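Local coordinates for Aureochrome1-like protein (Ochromonas danica, PDB 6I20) that binds flavin mononucleotide in a PAS-fold domain and probably senses blue light, as related light-oxygen-voltage photoreceptors of the aureochrome type do, at residues 19-24 with 110-115; 64-69 with 81-86; 95-100 with 114-119. One frame throughout, in Å; residues are numbered along the deposited sequence.

Contact 1: residues 19-24 with 110-115; sequences VISDPS and VNYLGV. With FMN (flavin mononucleotide), chain E.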
loop_
_atom_site.group_PDB
_atom_site.type_symbol
_atom_site.label_atom_id
_atom_site.label_comp_id
_atom_site.label_asym_id
_atom_site.label_seq_id
_atom_site.Cartn_x
_atom_site.Cartn_y
_atom_site.Cartn_z
ATOM N N VAL A 19 2.355 -3.031 -4.002
ATOM C CA VAL A 19 1.869 -2.375 -5.200
ATOM C C VAL A 19 2.728 -1.163 -5.502
ATOM O O VAL A 19 3.422 -0.643 -4.624
ATOM C CB VAL A 19 0.392 -1.905 -5.088
ATOM C CG1 VAL A 19 -0.524 -3.085 -4.844
ATOM C CG2 VAL A 19 0.222 -0.863 -4.039
ATOM N N ILE A 20 2.690 -0.744 -6.757
ATOM C CA ILE A 20 3.315 0.488 -7.234
ATOM C C ILE A 20 2.198 1.365 -7.807
ATOM O O ILE A 20 1.389 0.861 -8.609
ATOM C CB ILE A 20 4.342 0.187 -8.359
ATOM C CG1 ILE A 20 5.317 -0.911 -7.909
ATOM C CG2 ILE A 20 5.069 1.457 -8.733
ATOM C CD1 ILE A 20 6.111 -0.535 -6.682
ATOM N N SER A 21 2.164 2.649 -7.422
ATOM C CA SER A 21 1.184 3.585 -7.973
ATOM C C SER A 21 1.892 4.642 -8.803
ATOM O O SER A 21 3.125 4.802 -8.714
ATOM C CB SER A 21 0.369 4.278 -6.877
ATOM O OG SER A 21 1.128 5.313 -6.238
ATOM N N ASP A 22 1.141 5.354 -9.615
ATOM C CA ASP A 22 1.658 6.425 -10.465
ATOM C C ASP A 22 0.886 7.717 -10.235
ATOM O O ASP A 22 -0.237 7.856 -10.719
ATOM C CB ASP A 22 1.605 6.025 -11.944
ATOM C CG ASP A 22 2.268 7.049 -12.882
ATOM O OD1 ASP A 22 2.470 8.216 -12.505
ATOM O OD2 ASP A 22 2.594 6.667 -14.033
ATOM N N PRO A 23 1.483 8.687 -9.528
ATOM C CA PRO A 23 0.755 9.895 -9.179
ATOM C C PRO A 23 0.478 10.842 -10.337
ATOM O O PRO A 23 -0.303 11.759 -10.183
ATOM C CB PRO A 23 1.624 10.547 -8.130
ATOM C CG PRO A 23 3.014 10.090 -8.479
ATOM C CD PRO A 23 2.852 8.681 -8.949
ATOM N N SER A 24 1.123 10.654 -11.477
ATOM C CA SER A 24 0.814 11.457 -12.663
ATOM C C SER A 24 -0.470 11.031 -13.373
ATOM O O SER A 24 -0.963 11.759 -14.244
ATOM C CB SER A 24 1.977 11.468 -13.648
ATOM O OG SER A 24 2.081 10.232 -14.293
ATOM N N VAL A 110 8.585 9.607 -8.947
ATOM C CA VAL A 110 8.099 9.004 -10.177
ATOM C C VAL A 110 6.979 8.032 -9.855
ATOM O O VAL A 110 5.978 7.943 -10.594
ATOM C CB VAL A 110 9.238 8.304 -10.964
ATOM C CG1 VAL A 110 8.724 7.695 -12.255
ATOM C CG2 VAL A 110 10.302 9.319 -11.332
ATOM N N ASN A 111 7.099 7.282 -8.793
ATOM C CA ASN A 111 6.102 6.292 -8.398
ATOM C C ASN A 111 6.046 6.244 -6.879
ATOM O O ASN A 111 6.971 6.723 -6.194
ATOM C CB ASN A 111 6.430 4.877 -8.926
ATOM C CG ASN A 111 6.298 4.744 -10.429
ATOM O OD1 ASN A 111 7.310 4.669 -11.153
ATOM N ND2 ASN A 111 5.064 4.674 -10.936
ATOM N N TYR A 112 4.988 5.631 -6.330
ATOM C CA TYR A 112 4.993 5.246 -4.932
ATOM C C TYR A 112 4.966 3.741 -4.789
ATOM O O TYR A 112 4.335 3.041 -5.593
ATOM C CB TYR A 112 3.774 5.818 -4.186
ATOM C CG TYR A 112 3.808 7.313 -4.078
ATOM C CD1 TYR A 112 4.582 7.945 -3.129
ATOM C CD2 TYR A 112 3.033 8.109 -4.896
ATOM C CE1 TYR A 112 4.627 9.323 -3.047
ATOM C CE2 TYR A 112 3.073 9.490 -4.804
ATOM C CZ TYR A 112 3.874 10.104 -3.898
ATOM O OH TYR A 112 3.901 11.490 -3.832
ATOM N N LEU A 113 5.682 3.260 -3.772
ATOM C CA LEU A 113 5.691 1.876 -3.388
ATOM C C LEU A 113 4.845 1.726 -2.142
ATOM O O LEU A 113 5.009 2.500 -1.202
ATOM C CB LEU A 113 7.137 1.456 -3.060
ATOM C CG LEU A 113 7.338 0.076 -2.450
ATOM C CD1 LEU A 113 6.924 -0.995 -3.424
ATOM C CD2 LEU A 113 8.794 -0.088 -2.022
ATOM N N GLY A 114 3.991 0.702 -2.117
ATOM C CA GLY A 114 3.263 0.371 -0.901
ATOM C C GLY A 114 3.443 -1.093 -0.600
ATOM O O GLY A 114 3.267 -1.937 -1.476
ATOM N N VAL A 115 3.874 -1.396 0.615
ATOM C CA VAL A 115 4.115 -2.766 1.048
ATOM C C VAL A 115 3.172 -3.100 2.187
ATOM O O VAL A 115 3.152 -2.382 3.197
ATOM C CB VAL A 115 5.594 -2.960 1.497
ATOM C CG1 VAL A 115 5.820 -4.394 1.994
ATOM C CG2 VAL A 115 6.570 -2.558 0.377
HETATM N N1 FMN E . -4.617 2.202 1.578
HETATM C C2 FMN E . -5.022 1.081 2.214
HETATM O O2 FMN E . -6.025 1.157 2.960
HETATM N N3 FMN E . -4.411 -0.120 2.069
HETATM C C4 FMN E . -3.307 -0.278 1.278
HETATM O O4 FMN E . -2.725 -1.394 1.225
HETATM C C4A FMN E . -2.858 0.865 0.556
HETATM N N5 FMN E . -1.771 0.767 -0.274
HETATM C C5A FMN E . -1.330 1.902 -0.869
HETATM C C6 FMN E . -0.200 1.853 -1.714
HETATM C C7 FMN E . 0.283 2.957 -2.335
HETATM C C7M FMN E . 1.543 2.873 -3.226
HETATM C C8 FMN E . -0.354 4.233 -2.155
HETATM C C8M FMN E . 0.176 5.461 -2.821
HETATM C C9 FMN E . -1.458 4.308 -1.340
HETATM C C9A FMN E . -1.955 3.198 -0.672
HETATM N N10 FMN E . -3.131 3.268 0.118
HETATM C C10 FMN E . -3.533 2.139 0.771
HETATM C "C1'" FMN E . -3.753 4.548 0.436
HETATM C "C2'" FMN E . -4.846 5.021 -0.527
HETATM O "O2'" FMN E . -4.482 4.626 -1.859
HETATM C "C3'" FMN E . -4.951 6.537 -0.464
HETATM O "O3'" FMN E . -3.684 7.168 -0.716
HETATM C "C4'" FMN E . -5.511 7.082 0.830
HETATM O "O4'" FMN E . -6.758 6.414 1.090
HETATM C "C5'" FMN E . -5.792 8.617 0.709
HETATM O "O5'" FMN E . -6.311 8.936 -0.626
HETATM P P FMN E . -7.215 10.265 -0.754
HETATM O O1P FMN E . -7.680 10.314 -2.157
HETATM O O2P FMN E . -8.309 10.119 0.221
HETATM O O3P FMN E . -6.251 11.385 -0.383
HETATM O O HOH W 1 4.284 4.447 -13.821
HETATM O O HOH W 2 4.985 9.337 -12.616
#
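Antiparallel pairing of V19, I20 and S21 with G114, L113 and Y112 joins two neighbouring strands of the PAS sheet beside the dimethylbenzene end of the flavin. V19 and G114 form a hydrogen-bonded pair, V19 N to G114 O at 2.9 Å with the return bond from G114 N. S21 repeats the pattern with Y112, and S21 O is gripped twice: Y112 N and N111 ND2, the latter at 3.0 Å, approach it from opposite faces of its carbonyl plane. The N111 amide is fixed at its other end by Y5, whose hydroxyl bonds OD1. V19, S21 and Y112 point to the flavin side of the sheet. There V19 CG2 lies 3.6 Å from FMN C6, and S21 OG, bonded to N28, sits in the plane of the Y112 ring at its edge. Beyond the end of strand 18-21, P23 CG comes obliquely to the Y112 ring, 3.7 Å from CE2. With CG anti to its backbone N (chi1 -174°), D22 forms an Asx turn in which OD1 takes S24 N at 3.0 Å and also S24 OG. One water links D22 OD1 to V110 O, another links OD2 to N111 ND2. An alanine in place of D22 would probably leave S24 N, S24 OG and both waters without their carboxylate partner and let the turn loosen. FMN C7M lies 3.5 Å from G114 N. G114 carries no side chain here, where a CB in this geometry would run into FMN C6, so its absence lets that ring edge come close.

Contact 2: residues 64-69 with 81-86; sequences KAVEKV and VVLLNY. With FMN (flavin mononucleotide), chain E.
With CG1 anti to its backbone N (chi1 170°), V69 divides its two methyl groups between protein and cofactor. CG2 meets V81 CG2 at 3.6 Å, the two side chains crossing at about a right angle, while CG1 turns to the ribityl chain and comes within 3.9 Å of FMN C1'. L83 has CG between its backbone N and carbonyl carbon (chi1 83°). Its CB points toward the helix and meets A65 CB at 3.8 Å. A65 offers only a methyl here, consistent with the close approach of helix and strand; its CA and that of L83 are the nearest pair across the two segments. K68 adds the aliphatic root of its chain, CB lying against V81 CG1, before its end leads away from the strand. No hydrogen bond crosses between the two segments, and their side chains meet through carbon atoms. Helix 63-75 of the PAS fold here lies against the outermost strand 79-86, and both line the flavin pocket. V66 CG1 touches FMN O4' at 3.4 Å on the helix side, and L83 CD1 approaches FMN O2 at 3.6 Å from the strand. Further along the strand, N85 reads the pyrimidine edge of the flavin with both ends of its amide: OD1 accepts from FMN N3 at 2.9 Å in an almost straight bond (177°), and ND2 donates to FMN O2 at 3.0 Å. This pattern of donor and acceptor, together with L84 O and N95 ND2, fixes the amide's orientation: ND2 also donates to L84 O from above that carbonyl's plane, and OD1 takes a second donor from N95.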
loop_
_atom_site.group_PDB
_atom_site.type_symbol
_atom_site.label_atom_id
_atom_site.label_comp_id
_atom_site.label_asym_id
_atom_site.label_seq_id
_atom_site.Cartn_x
_atom_site.Cartn_y
_atom_site.Cartn_z
ATOM N N LYS A 64 -8.528 8.494 10.651
ATOM C CA LYS A 64 -7.274 9.121 11.087
ATOM C C LYS A 64 -6.048 8.411 10.539
ATOM O O LYS A 64 -5.035 9.080 10.240
ATOM C CB LYS A 64 -7.212 9.206 12.621
ATOM C CG LYS A 64 -8.300 10.086 13.267
ATOM C CD LYS A 64 -8.091 10.263 14.772
ATOM C CE LYS A 64 -9.083 9.437 15.567
ATOM N NZ LYS A 64 -8.889 9.400 17.026
ATOM N N ALA A 65 -6.130 7.100 10.345
ATOM C CA ALA A 65 -4.996 6.375 9.746
ATOM C C ALA A 65 -4.885 6.770 8.299
ATOM O O ALA A 65 -3.795 6.954 7.745
ATOM C CB ALA A 65 -5.176 4.890 9.864
ATOM N N VAL A 66 -6.037 6.854 7.616
ATOM C CA VAL A 66 -6.024 7.259 6.216
ATOM C C VAL A 66 -5.447 8.677 6.063
ATOM O O VAL A 66 -4.678 8.957 5.131
ATOM C CB VAL A 66 -7.477 7.147 5.627
ATOM C CG1 VAL A 66 -7.537 7.645 4.197
ATOM C CG2 VAL A 66 -7.917 5.698 5.698
ATOM N N GLU A 67 -5.768 9.554 6.998
ATOM C CA GLU A 67 -5.228 10.911 6.997
ATOM C C GLU A 67 -3.710 10.921 7.169
ATOM O O GLU A 67 -3.015 11.694 6.521
ATOM C CB GLU A 67 -5.896 11.752 8.067
ATOM C CG GLU A 67 -5.398 13.174 8.178
ATOM C CD GLU A 67 -5.562 14.063 6.945
ATOM O OE1 GLU A 67 -6.428 13.816 6.089
ATOM O OE2 GLU A 67 -4.808 15.063 6.834
ATOM N N LYS A 68 -3.200 10.043 8.017
ATOM C CA LYS A 68 -1.705 9.926 8.129
ATOM C C LYS A 68 -1.048 9.529 6.805
ATOM O O LYS A 68 0.022 10.056 6.414
ATOM C CB LYS A 68 -1.363 8.908 9.217
ATOM C CG LYS A 68 -1.643 9.393 10.592
ATOM C CD LYS A 68 -0.978 8.544 11.654
ATOM C CE LYS A 68 -1.569 8.918 12.991
ATOM N NZ LYS A 68 -0.863 8.309 14.136
ATOM N N VAL A 69 -1.676 8.602 6.090
ATOM C CA VAL A 69 -1.174 8.223 4.785
ATOM C C VAL A 69 -1.214 9.434 3.837
ATOM O O VAL A 69 -0.251 9.737 3.112
ATOM C CB VAL A 69 -1.930 7.022 4.197
ATOM C CG1 VAL A 69 -1.546 6.824 2.754
ATOM C CG2 VAL A 69 -1.728 5.758 5.026
ATOM N N VAL A 81 1.732 2.945 8.707
ATOM C CA VAL A 81 0.460 2.980 9.473
ATOM C C VAL A 81 -0.015 1.551 9.669
ATOM O O VAL A 81 0.379 0.621 8.920
ATOM C CB VAL A 81 -0.693 3.799 8.825
ATOM C CG1 VAL A 81 -0.330 5.261 8.674
ATOM C CG2 VAL A 81 -1.125 3.174 7.523
ATOM N N VAL A 82 -0.855 1.363 10.664
ATOM C CA VAL A 82 -1.572 0.101 10.813
ATOM C C VAL A 82 -3.050 0.466 10.702
ATOM O O VAL A 82 -3.526 1.342 11.429
ATOM C CB VAL A 82 -1.263 -0.618 12.140
ATOM C CG1 VAL A 82 -2.175 -1.810 12.330
ATOM C CG2 VAL A 82 0.188 -1.091 12.102
ATOM N N LEU A 83 -3.741 -0.207 9.805
ATOM C CA LEU A 83 -5.174 0.081 9.615
ATOM C C LEU A 83 -5.914 -1.155 9.179
ATOM O O LEU A 83 -5.353 -2.094 8.635
ATOM C CB LEU A 83 -5.375 1.252 8.654
ATOM C CG LEU A 83 -5.352 0.997 7.155
ATOM C CD1 LEU A 83 -5.657 2.293 6.388
ATOM C CD2 LEU A 83 -4.029 0.443 6.643
ATOM N N LEU A 84 -7.237 -1.117 9.411
ATOM C CA LEU A 84 -8.090 -2.230 9.037
ATOM C C LEU A 84 -8.432 -2.166 7.559
ATOM O O LEU A 84 -8.846 -1.115 7.067
ATOM C CB LEU A 84 -9.358 -2.197 9.886
ATOM C CG LEU A 84 -10.171 -3.494 9.849
ATOM C CD1 LEU A 84 -9.501 -4.599 10.662
ATOM C CD2 LEU A 84 -11.603 -3.257 10.343
ATOM N N ASN A 85 -8.243 -3.277 6.873
ATOM C CA ASN A 85 -8.574 -3.371 5.460
ATOM C C ASN A 85 -9.507 -4.573 5.249
ATOM O O ASN A 85 -9.711 -5.414 6.116
ATOM C CB ASN A 85 -7.316 -3.544 4.596
ATOM C CG ASN A 85 -6.594 -2.265 4.240
ATOM O OD1 ASN A 85 -5.555 -2.378 3.543
ATOM N ND2 ASN A 85 -7.097 -1.080 4.571
ATOM N N TYR A 86 -10.107 -4.565 4.063
ATOM C CA TYR A 86 -11.172 -5.484 3.661
ATOM C C TYR A 86 -10.763 -6.228 2.387
ATOM O O TYR A 86 -10.317 -5.610 1.402
ATOM C CB TYR A 86 -12.460 -4.706 3.343
ATOM C CG TYR A 86 -13.134 -4.115 4.561
ATOM C CD1 TYR A 86 -12.610 -2.999 5.198
ATOM C CD2 TYR A 86 -14.314 -4.659 5.059
ATOM C CE1 TYR A 86 -13.213 -2.455 6.307
ATOM C CE2 TYR A 86 -14.937 -4.094 6.156
ATOM C CZ TYR A 86 -14.361 -2.995 6.790
ATOM O OH TYR A 86 -14.908 -2.401 7.937
HETATM N N1 FMN E . -4.617 2.202 1.578
HETATM C C2 FMN E . -5.022 1.081 2.214
HETATM O O2 FMN E . -6.025 1.157 2.960
HETATM N N3 FMN E . -4.411 -0.120 2.069
HETATM C C4 FMN E . -3.307 -0.278 1.278
HETATM O O4 FMN E . -2.725 -1.394 1.225
HETATM C C4A FMN E . -2.858 0.865 0.556
HETATM N N5 FMN E . -1.771 0.767 -0.274
HETATM C C5A FMN E . -1.330 1.902 -0.869
HETATM C C6 FMN E . -0.200 1.853 -1.714
HETATM C C7 FMN E . 0.283 2.957 -2.335
HETATM C C7M FMN E . 1.543 2.873 -3.226
HETATM C C8 FMN E . -0.354 4.233 -2.155
HETATM C C8M FMN E . 0.176 5.461 -2.821
HETATM C C9 FMN E . -1.458 4.308 -1.340
HETATM C C9A FMN E . -1.955 3.198 -0.672
HETATM N N10 FMN E . -3.131 3.268 0.118
HETATM C C10 FMN E . -3.533 2.139 0.771
HETATM C "C1'" FMN E . -3.753 4.548 0.436
HETATM C "C2'" FMN E . -4.846 5.021 -0.527
HETATM O "O2'" FMN E . -4.482 4.626 -1.859
HETATM C "C3'" FMN E . -4.951 6.537 -0.464
HETATM O "O3'" FMN E . -3.684 7.168 -0.716
HETATM C "C4'" FMN E . -5.511 7.082 0.830
HETATM O "O4'" FMN E . -6.758 6.414 1.090
HETATM C "C5'" FMN E . -5.792 8.617 0.709
HETATM O "O5'" FMN E . -6.311 8.936 -0.626
HETATM P P FMN E . -7.215 10.265 -0.754
HETATM O O1P FMN E . -7.680 10.314 -2.157
HETATM O O2P FMN E . -8.309 10.119 0.221
HETATM O O3P FMN E . -6.251 11.385 -0.383
#

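Contact 3: residues 95-100 with 114-119; sequences NQLFIA and GVQCKV. With FMN (flavin mononucleotide), chain E; EDO (1,2-ethanediol), chain F.
Q116 lays its CG against N95 ND2, at 3.4 Å, where the two side chains cross with their amide planes 50° apart. Both amides converge on the same flavin oxygen. Q116 NE2 donates to FMN O4 at 3.0 Å, and N95 ND2 adds a weak bond at 3.1 Å while also donating to N85. A bend at chi2 (82°) places Q116 CD 3.6 Å from FMN O4, and NE2 makes a second, weak bond to FMN N5 at 3.4 Å. From strand 92-103, L97 lies over one face of the isoalloxazine, CD2 standing 3.5 Å from FMN C4A. Backbone bonds pair Q96 with C117 and F98 with V115, joining the two arms of the hairpin of strands 92-103 and 109-119 in the PAS sheet. On the face turned from the flavin, V115 CG2 meets the edge of the F98 ring at F98 CD2, 4.0 Å away. A water bridges the carbonyls of Q96 and V115, and Q96 OE1 reaches Y123. The Q116 amide, donating to O4 and weakly to N5, would probably respond to a change of protonation at N5. In light-oxygen-voltage domains generally, such a change is thought to reorient this glutamine and pass the signal into the sheet, which would probably apply here too.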
loop_
_atom_site.group_PDB
_atom_site.type_symbol
_atom_site.label_atom_id
_atom_site.label_comp_id
_atom_site.label_asym_id
_atom_site.label_seq_id
_atom_site.Cartn_x
_atom_site.Cartn_y
_atom_site.Cartn_z
ATOM N N ASN A 95 -3.560 -4.348 8.512
ATOM C CA ASN A 95 -2.507 -4.142 7.521
ATOM C C ASN A 95 -1.512 -3.152 8.119
ATOM O O ASN A 95 -1.836 -1.994 8.356
ATOM C CB ASN A 95 -3.158 -3.564 6.255
ATOM C CG ASN A 95 -2.209 -3.271 5.116
ATOM O OD1 ASN A 95 -0.995 -3.474 5.229
ATOM N ND2 ASN A 95 -2.760 -2.824 3.988
ATOM N N GLN A 96 -0.255 -3.608 8.331
ATOM C CA GLN A 96 0.857 -2.682 8.575
ATOM C C GLN A 96 1.387 -2.290 7.229
ATOM O O GLN A 96 1.969 -3.129 6.491
ATOM C CB GLN A 96 1.941 -3.317 9.449
ATOM C CG GLN A 96 3.063 -2.340 9.721
ATOM C CD GLN A 96 4.120 -2.948 10.611
ATOM O OE1 GLN A 96 3.836 -3.261 11.719
ATOM N NE2 GLN A 96 5.321 -3.128 10.091
ATOM N N LEU A 97 1.075 -1.045 6.838
ATOM C CA LEU A 97 1.279 -0.520 5.516
ATOM C C LEU A 97 2.441 0.456 5.517
ATOM O O LEU A 97 2.470 1.376 6.298
ATOM C CB LEU A 97 -0.002 0.230 5.095
ATOM C CG LEU A 97 0.049 0.988 3.799
ATOM C CD1 LEU A 97 0.297 0.094 2.586
ATOM C CD2 LEU A 97 -1.268 1.757 3.601
ATOM N N PHE A 98 3.381 0.225 4.603
ATOM C CA PHE A 98 4.530 1.124 4.378
ATOM C C PHE A 98 4.375 1.765 3.012
ATOM O O PHE A 98 4.179 1.045 2.028
ATOM C CB PHE A 98 5.803 0.251 4.347
ATOM C CG PHE A 98 7.041 0.946 3.815
ATOM C CD1 PHE A 98 7.497 2.109 4.396
ATOM C CD2 PHE A 98 7.738 0.421 2.754
ATOM C CE1 PHE A 98 8.667 2.715 3.923
ATOM C CE2 PHE A 98 8.894 1.018 2.303
ATOM C CZ PHE A 98 9.336 2.171 2.861
ATOM N N ILE A 99 4.490 3.092 2.950
ATOM C CA ILE A 99 4.436 3.782 1.659
ATOM C C ILE A 99 5.656 4.673 1.546
ATOM O O ILE A 99 6.030 5.382 2.478
ATOM C CB ILE A 99 3.115 4.576 1.452
ATOM C CG1 ILE A 99 1.925 3.641 1.594
ATOM C CG2 ILE A 99 3.066 5.241 0.083
ATOM C CD1 ILE A 99 0.578 4.371 1.665
ATOM N N ALA A 100 6.295 4.583 0.384
ATOM C CA ALA A 100 7.520 5.341 0.116
ATOM C C ALA A 100 7.543 5.855 -1.315
ATOM O O ALA A 100 7.077 5.209 -2.237
ATOM C CB ALA A 100 8.747 4.474 0.324
ATOM N N GLY A 114 3.991 0.702 -2.117
ATOM C CA GLY A 114 3.263 0.371 -0.901
ATOM C C GLY A 114 3.443 -1.093 -0.600
ATOM O O GLY A 114 3.267 -1.937 -1.476
ATOM N N VAL A 115 3.874 -1.396 0.615
ATOM C CA VAL A 115 4.115 -2.766 1.048
ATOM C C VAL A 115 3.172 -3.100 2.187
ATOM O O VAL A 115 3.152 -2.382 3.197
ATOM C CB VAL A 115 5.594 -2.960 1.497
ATOM C CG1 VAL A 115 5.820 -4.394 1.994
ATOM C CG2 VAL A 115 6.570 -2.558 0.377
ATOM N N GLN A 116 2.402 -4.175 2.040
ATOM C CA GLN A 116 1.377 -4.549 3.004
ATOM C C GLN A 116 1.841 -5.766 3.794
ATOM O O GLN A 116 2.291 -6.751 3.235
ATOM C CB GLN A 116 0.067 -4.902 2.293
ATOM C CG GLN A 116 -0.532 -3.750 1.523
ATOM C CD GLN A 116 0.014 -3.484 0.140
ATOM O OE1 GLN A 116 0.744 -4.305 -0.448
ATOM N NE2 GLN A 116 -0.379 -2.312 -0.445
ATOM N N CYS A 117 1.643 -5.741 5.097
ATOM C CA CYS A 117 1.850 -6.904 5.942
ATOM C C CYS A 117 0.683 -7.147 6.844
ATOM O O CYS A 117 0.281 -6.294 7.639
ATOM C CB CYS A 117 3.105 -6.723 6.781
ATOM S SG CYS A 117 3.432 -8.188 7.789
ATOM N N LYS A 118 0.083 -8.320 6.712
ATOM C CA LYS A 118 -0.992 -8.709 7.604
ATOM C C LYS A 118 -0.415 -8.934 8.994
ATOM O O LYS A 118 0.561 -9.669 9.160
ATOM C CB LYS A 118 -1.738 -9.961 7.129
ATOM C CG LYS A 118 -2.838 -10.412 8.082
ATOM C CD LYS A 118 -3.753 -11.460 7.454
ATOM C CE LYS A 118 -3.052 -12.813 7.325
ATOM N NZ LYS A 118 -2.646 -13.346 8.643
ATOM N N VAL A 119 -1.023 -8.305 9.981
ATOM C CA VAL A 119 -0.634 -8.438 11.381
ATOM C C VAL A 119 -1.834 -8.836 12.246
ATOM O O VAL A 119 -2.979 -8.640 11.829
ATOM C CB VAL A 119 0.046 -7.154 11.901
ATOM C CG1 VAL A 119 1.256 -6.820 11.053
ATOM C CG2 VAL A 119 -0.894 -5.966 11.931
HETATM N N1 FMN E . -4.617 2.202 1.578
HETATM C C2 FMN E . -5.022 1.081 2.214
HETATM O O2 FMN E . -6.025 1.157 2.960
HETATM N N3 FMN E . -4.411 -0.120 2.069
HETATM C C4 FMN E . -3.307 -0.278 1.278
HETATM O O4 FMN E . -2.725 -1.394 1.225
HETATM C C4A FMN E . -2.858 0.865 0.556
HETATM N N5 FMN E . -1.771 0.767 -0.274
HETATM C C5A FMN E . -1.330 1.902 -0.869
HETATM C C6 FMN E . -0.200 1.853 -1.714
HETATM C C7 FMN E . 0.283 2.957 -2.335
HETATM C C7M FMN E . 1.543 2.873 -3.226
HETATM C C8 FMN E . -0.354 4.233 -2.155
HETATM C C8M FMN E . 0.176 5.461 -2.821
HETATM C C9 FMN E . -1.458 4.308 -1.340
HETATM C C9A FMN E . -1.955 3.198 -0.672
HETATM N N10 FMN E . -3.131 3.268 0.118
HETATM C C10 FMN E . -3.533 2.139 0.771
HETATM C "C1'" FMN E . -3.753 4.548 0.436
HETATM C "C2'" FMN E . -4.846 5.021 -0.527
HETATM O "O2'" FMN E . -4.482 4.626 -1.859
HETATM C "C3'" FMN E . -4.951 6.537 -0.464
HETATM O "O3'" FMN E . -3.684 7.168 -0.716
HETATM C "C4'" FMN E . -5.511 7.082 0.830
HETATM O "O4'" FMN E . -6.758 6.414 1.090
HETATM C "C5'" FMN E . -5.792 8.617 0.709
HETATM O "O5'" FMN E . -6.311 8.936 -0.626
HETATM P P FMN E . -7.215 10.265 -0.754
HETATM O O1P FMN E . -7.680 10.314 -2.157
HETATM O O2P FMN E . -8.309 10.119 0.221
HETATM O O3P FMN E . -6.251 11.385 -0.383
HETATM C C1 EDO F . 0.192 -12.145 3.619
HETATM O O1 EDO F . 1.053 -12.814 2.714
HETATM C C2 EDO F . 0.977 -11.850 4.893
HETATM O O2 EDO F . 1.253 -10.453 5.077
HETATM O O HOH W 3 4.544 -3.159 5.553
#

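In the fold
The three contacts show how an antiparallel sheet and a helix laid against it can line a cofactor pocket. Contacts 1 and 3 share G114 and V115 on strand 109-119, which pairs with 18-21 on one side and 92-103 on the other; their centres are about 13 Å apart. Contact 2 adds the outer strand 79-86 and helix 63-75, with its centre about 10 Å from that of contact 3 and about 17 Å from that of contact 1. Along the chain, contact 1 spans contact 2, and contact 2 closes before contact 3 opens. All three touch FMN, so a change at the flavin could be felt in several parts of the domain, as probably happens in a light sensor.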